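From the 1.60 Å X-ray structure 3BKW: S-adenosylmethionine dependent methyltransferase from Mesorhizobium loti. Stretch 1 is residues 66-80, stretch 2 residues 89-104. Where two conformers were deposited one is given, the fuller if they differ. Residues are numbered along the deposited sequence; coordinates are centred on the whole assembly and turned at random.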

# COMPACT_ATOMS: atom_id res chain seq x y z
N ALA A 66 1.56 28.41 10.16
CA ALA A 66 0.78 28.40 8.92
C ALA A 66 0.25 29.80 8.61
O ALA A 66 -0.26 30.48 9.51
CB ALA A 66 -0.40 27.40 9.02
N SER A 67 0.41 30.24 7.36
CA SER A 67 -0.06 31.58 6.95
C SER A 67 -1.58 31.67 6.96
O SER A 67 -2.13 32.71 7.32
CB SER A 67 0.49 32.01 5.58
OG SER A 67 0.01 31.19 4.53
N TYR A 68 -2.24 30.58 6.58
CA TYR A 68 -3.69 30.54 6.49
C TYR A 68 -4.18 29.10 6.62
O TYR A 68 -3.60 28.21 6.02
CB TYR A 68 -4.14 31.13 5.15
CG TYR A 68 -5.62 30.96 4.85
CD1 TYR A 68 -6.58 31.55 5.67
CD2 TYR A 68 -6.06 30.22 3.74
CE1 TYR A 68 -7.95 31.41 5.41
CE2 TYR A 68 -7.45 30.07 3.47
CZ TYR A 68 -8.37 30.67 4.31
OH TYR A 68 -9.73 30.56 4.08
N VAL A 69 -5.23 28.91 7.42
CA VAL A 69 -5.86 27.60 7.63
C VAL A 69 -7.37 27.71 7.39
O VAL A 69 -8.01 28.58 7.98
CB VAL A 69 -5.60 27.01 9.04
CG1 VAL A 69 -6.18 25.58 9.12
CG2 VAL A 69 -4.10 26.96 9.33
N LEU A 70 -7.90 26.87 6.50
CA LEU A 70 -9.34 26.75 6.24
C LEU A 70 -9.75 25.40 6.81
O LEU A 70 -9.28 24.35 6.33
CB LEU A 70 -9.65 26.81 4.75
CG LEU A 70 -11.12 26.57 4.35
CD1 LEU A 70 -12.08 27.60 4.98
CD2 LEU A 70 -11.24 26.56 2.83
N GLY A 71 -10.58 25.42 7.85
CA GLY A 71 -11.10 24.21 8.48
C GLY A 71 -12.52 23.98 7.99
O GLY A 71 -13.36 24.86 8.12
N LEU A 72 -12.77 22.80 7.42
CA LEU A 72 -14.08 22.43 6.89
C LEU A 72 -14.69 21.24 7.63
O LEU A 72 -14.02 20.24 7.85
CB LEU A 72 -13.96 22.08 5.42
CG LEU A 72 -13.37 23.15 4.50
CD1 LEU A 72 -13.39 22.63 3.04
CD2 LEU A 72 -14.10 24.47 4.63
N ASP A 73 -15.98 21.36 7.97
CA ASP A 73 -16.71 20.28 8.64
C ASP A 73 -18.20 20.45 8.31
O ASP A 73 -18.64 21.53 7.95
CB ASP A 73 -16.45 20.32 10.16
CG ASP A 73 -16.71 18.99 10.84
OD1 ASP A 73 -15.74 18.21 10.99
OD2 ASP A 73 -17.88 18.72 11.17
N LEU A 74 -18.95 19.36 8.41
CA LEU A 74 -20.40 19.39 8.13
C LEU A 74 -21.19 19.99 9.29
O LEU A 74 -22.22 20.59 9.05
CB LEU A 74 -20.91 17.97 7.83
CG LEU A 74 -22.34 17.82 7.29
CD1 LEU A 74 -22.56 18.55 5.95
CD2 LEU A 74 -22.64 16.34 7.13
N SER A 75 -20.69 19.86 10.52
CA SER A 75 -21.38 20.32 11.73
C SER A 75 -21.17 21.79 12.07
O SER A 75 -20.07 22.17 12.49
CB SER A 75 -20.96 19.46 12.94
OG SER A 75 -21.58 19.92 14.12
N GLU A 76 -22.21 22.61 11.91
CA GLU A 76 -22.14 24.04 12.25
C GLU A 76 -21.84 24.25 13.74
O GLU A 76 -21.04 25.12 14.09
CB GLU A 76 -23.43 24.77 11.86
CG GLU A 76 -23.43 26.30 12.11
CD GLU A 76 -22.30 27.04 11.39
OE1 GLU A 76 -21.89 26.59 10.30
OE2 GLU A 76 -21.85 28.09 11.90
N LYS A 77 -22.49 23.45 14.59
CA LYS A 77 -22.27 23.51 16.05
C LYS A 77 -20.82 23.21 16.44
O LYS A 77 -20.28 23.87 17.32
CB LYS A 77 -23.23 22.58 16.80
CG LYS A 77 -24.66 23.09 16.79
CD LYS A 77 -25.61 22.16 17.53
CE LYS A 77 -27.03 22.72 17.56
NZ LYS A 77 -27.98 21.81 18.25
N MSE A 78 -20.20 22.24 15.74
CA MSE A 78 -18.81 21.89 16.03
C MSE A 78 -17.88 23.01 15.55
O MSE A 78 -16.89 23.32 16.24
CB MSE A 78 -18.43 20.53 15.43
CG MSE A 78 -17.05 20.10 15.82
SE MSE A 78 -16.73 20.11 17.75
CE MSE A 78 -17.62 18.42 18.11
N LEU A 79 -18.20 23.62 14.42
CA LEU A 79 -17.44 24.77 13.90
C LEU A 79 -17.56 25.98 14.83
O LEU A 79 -16.60 26.74 14.97
CB LEU A 79 -17.88 25.15 12.48
CG LEU A 79 -17.62 24.13 11.36
CD1 LEU A 79 -18.19 24.63 10.05
CD2 LEU A 79 -16.15 23.81 11.20
N ALA A 80 -18.72 26.15 15.47
CA ALA A 80 -18.93 27.24 16.44
C ALA A 80 -17.99 27.11 17.64
O ALA A 80 -17.42 28.11 18.09
CB ALA A 80 -20.41 27.30 16.91
N THR A 89 -7.25 35.55 14.23
CA THR A 89 -6.85 35.63 12.81
C THR A 89 -6.04 34.42 12.35
O THR A 89 -5.39 33.74 13.15
CB THR A 89 -6.04 36.91 12.45
OG1 THR A 89 -4.74 36.85 13.03
CG2 THR A 89 -6.77 38.16 12.90
N GLY A 90 -6.11 34.17 11.05
CA GLY A 90 -5.36 33.10 10.40
C GLY A 90 -6.07 31.79 10.18
O GLY A 90 -5.58 30.99 9.38
N ILE A 91 -7.19 31.55 10.90
CA ILE A 91 -7.99 30.34 10.75
C ILE A 91 -9.43 30.71 10.42
O ILE A 91 -10.07 31.45 11.18
CB ILE A 91 -8.01 29.45 12.02
CG1 ILE A 91 -6.59 29.15 12.51
CG2 ILE A 91 -8.78 28.14 11.70
CD1 ILE A 91 -6.56 28.24 13.74
N THR A 92 -9.93 30.21 9.29
CA THR A 92 -11.31 30.38 8.85
C THR A 92 -11.98 29.02 8.93
O THR A 92 -11.40 28.03 8.48
CB THR A 92 -11.38 30.89 7.41
OG1 THR A 92 -10.80 32.20 7.35
CG2 THR A 92 -12.84 30.95 6.89
N TYR A 93 -13.19 28.98 9.50
CA TYR A 93 -13.99 27.75 9.57
C TYR A 93 -15.22 27.93 8.70
O TYR A 93 -15.87 28.97 8.77
CB TYR A 93 -14.41 27.42 10.99
CG TYR A 93 -13.25 27.01 11.86
CD1 TYR A 93 -12.73 25.71 11.79
CD2 TYR A 93 -12.65 27.91 12.73
CE1 TYR A 93 -11.64 25.32 12.60
CE2 TYR A 93 -11.57 27.53 13.54
CZ TYR A 93 -11.07 26.24 13.47
OH TYR A 93 -10.01 25.86 14.27
N GLU A 94 -15.51 26.94 7.86
CA GLU A 94 -16.69 26.99 6.99
C GLU A 94 -17.36 25.64 6.95
O GLU A 94 -16.68 24.61 6.98
CB GLU A 94 -16.32 27.40 5.56
CG GLU A 94 -15.77 28.81 5.41
CD GLU A 94 -15.49 29.20 3.95
OE1 GLU A 94 -15.61 28.34 3.06
OE2 GLU A 94 -15.14 30.37 3.70
N ARG A 95 -18.69 25.65 6.87
CA ARG A 95 -19.45 24.41 6.80
C ARG A 95 -19.30 23.86 5.38
O ARG A 95 -19.34 24.61 4.40
CB ARG A 95 -20.92 24.65 7.16
CG ARG A 95 -21.68 23.37 7.42
CD ARG A 95 -23.16 23.62 7.61
NE ARG A 95 -23.94 22.39 7.50
CZ ARG A 95 -24.25 21.76 6.35
NH1 ARG A 95 -23.81 22.21 5.16
NH2 ARG A 95 -24.99 20.65 6.39
N ALA A 96 -19.06 22.55 5.27
CA ALA A 96 -18.91 21.89 3.97
C ALA A 96 -19.26 20.41 4.05
O ALA A 96 -19.08 19.78 5.09
CB ALA A 96 -17.50 22.05 3.44
N ASP A 97 -19.76 19.89 2.93
CA ASP A 97 -20.11 18.48 2.78
C ASP A 97 -18.99 17.90 1.93
O ASP A 97 -18.87 18.25 0.75
CB ASP A 97 -21.45 18.34 2.05
CG ASP A 97 -21.90 16.88 1.88
OD1 ASP A 97 -21.15 15.92 2.20
OD2 ASP A 97 -23.05 16.69 1.41
N LEU A 98 -18.17 17.02 2.51
CA LEU A 98 -17.04 16.42 1.76
C LEU A 98 -17.47 15.57 0.55
O LEU A 98 -16.65 15.37 -0.36
CB LEU A 98 -16.12 15.63 2.68
CG LEU A 98 -15.41 16.38 3.82
CD1 LEU A 98 -14.49 15.40 4.55
CD2 LEU A 98 -14.63 17.62 3.36
N ASP A 99 -18.71 15.09 0.53
CA ASP A 99 -19.28 14.38 -0.64
C ASP A 99 -19.60 15.32 -1.80
O ASP A 99 -19.76 14.84 -2.91
CB ASP A 99 -20.57 13.63 -0.27
CG ASP A 99 -20.32 12.47 0.64
OD1 ASP A 99 -19.44 11.65 0.34
OD2 ASP A 99 -21.05 12.33 1.65
N LYS A 100 -19.72 16.62 -1.54
CA LYS A 100 -20.03 17.64 -2.55
C LYS A 100 -19.01 18.78 -2.44
O LYS A 100 -19.36 19.95 -2.57
CB LYS A 100 -21.45 18.18 -2.32
CG LYS A 100 -22.55 17.13 -2.26
CD LYS A 100 -23.89 17.78 -1.98
N LEU A 101 -17.75 18.42 -2.21
CA LEU A 101 -16.70 19.39 -1.95
C LEU A 101 -16.29 20.23 -3.16
O LEU A 101 -16.06 19.69 -4.25
CB LEU A 101 -15.44 18.67 -1.43
CG LEU A 101 -14.20 19.49 -1.03
CD1 LEU A 101 -14.47 20.35 0.21
CD2 LEU A 101 -12.97 18.60 -0.82
N HIS A 102 -16.21 21.54 -2.92
CA HIS A 102 -15.72 22.49 -3.89
C HIS A 102 -14.60 23.27 -3.20
O HIS A 102 -14.73 23.64 -2.04
CB HIS A 102 -16.85 23.38 -4.40
CG HIS A 102 -17.89 22.63 -5.18
ND1 HIS A 102 -19.01 22.08 -4.60
CD2 HIS A 102 -17.95 22.30 -6.50
CE1 HIS A 102 -19.73 21.47 -5.52
NE2 HIS A 102 -19.11 21.58 -6.68
N LEU A 103 -13.49 23.46 -3.91
CA LEU A 103 -12.35 24.20 -3.39
C LEU A 103 -11.83 25.12 -4.49
O LEU A 103 -11.84 24.72 -5.67
CB LEU A 103 -11.22 23.27 -2.91
CG LEU A 103 -11.40 22.44 -1.63
CD1 LEU A 103 -10.18 21.53 -1.42
CD2 LEU A 103 -11.62 23.34 -0.42
N PRO A 104 -11.38 26.34 -4.12
CA PRO A 104 -10.80 27.23 -5.11
C PRO A 104 -9.48 26.66 -5.64
O PRO A 104 -8.72 26.06 -4.88
CB PRO A 104 -10.58 28.53 -4.34
CG PRO A 104 -10.46 28.13 -2.96
CD PRO A 104 -11.37 26.97 -2.78
O HOH W 1 -2.83 30.35 10.33
O HOH W 2 -25.14 19.29 9.50

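Strands 68-73 and 91-95 run parallel, side by side, with their axes 4.7 Å apart at closest approach. Backbone hydrogen bonds alternate between them, as in any parallel ladder. Stretch 1 uses the odd residues Val69, Gly71 and Asp73 for both donor and acceptor.

The ladder opens at Gly90, whose O accepts from Val69 N at 2.9 Å. Its phi of 96° would jam a side chain against the preceding carbonyl, so glycine fits here. A water also bridges Gly90 O and Ala66 O.

Ile91 pairs with Val69 on one face of the sheet, an apolar contact with Ile91 CG1 4.2 Å from Val69 CB. Thr92 lies on the other face beside Leu70. Thr92 N donates to Val69 O (2.8 Å), and Thr92 O accepts from Gly71 N (2.8 Å). Thr92 OG1 sits at the edge of the Tyr68 ring, 3.5 Å from Tyr68 CE1.

Tyr93 pairs with Gly71. A CB on Gly71 would lie 2.8 Å from Tyr93 CD1, a clash, so the bare glycine makes room for the ring. Leu79 CD2, from the helix, packs 4.0 Å from the same Tyr93 CD1.

Glu94 N donates to Gly71 O (3.0 Å). The return bond, Asp73 N to Glu94 O, is weak at 3.5 Å. The aliphatic part of Glu94 lies against leucines: its CB is 3.8 Å from Leu72 CD2, its CG 3.9 Å from Leu70 CD1.

Arg95 lies on the Tyr93 face. Leu74 CD1 covers one face of its guanidinium, 3.2 Å from Arg95 NH2. Arg95 NE is 2.9 Å from Leu74 O, but the angle is too poor for a hydrogen bond.

Ala96 N closes the ladder on Asp73 O (2.9 Å). Further on, Leu101 CD1 and Leu103 CD2 reach Leu72 CD1, at 3.8 and 4.0 Å, extending the apolar packing.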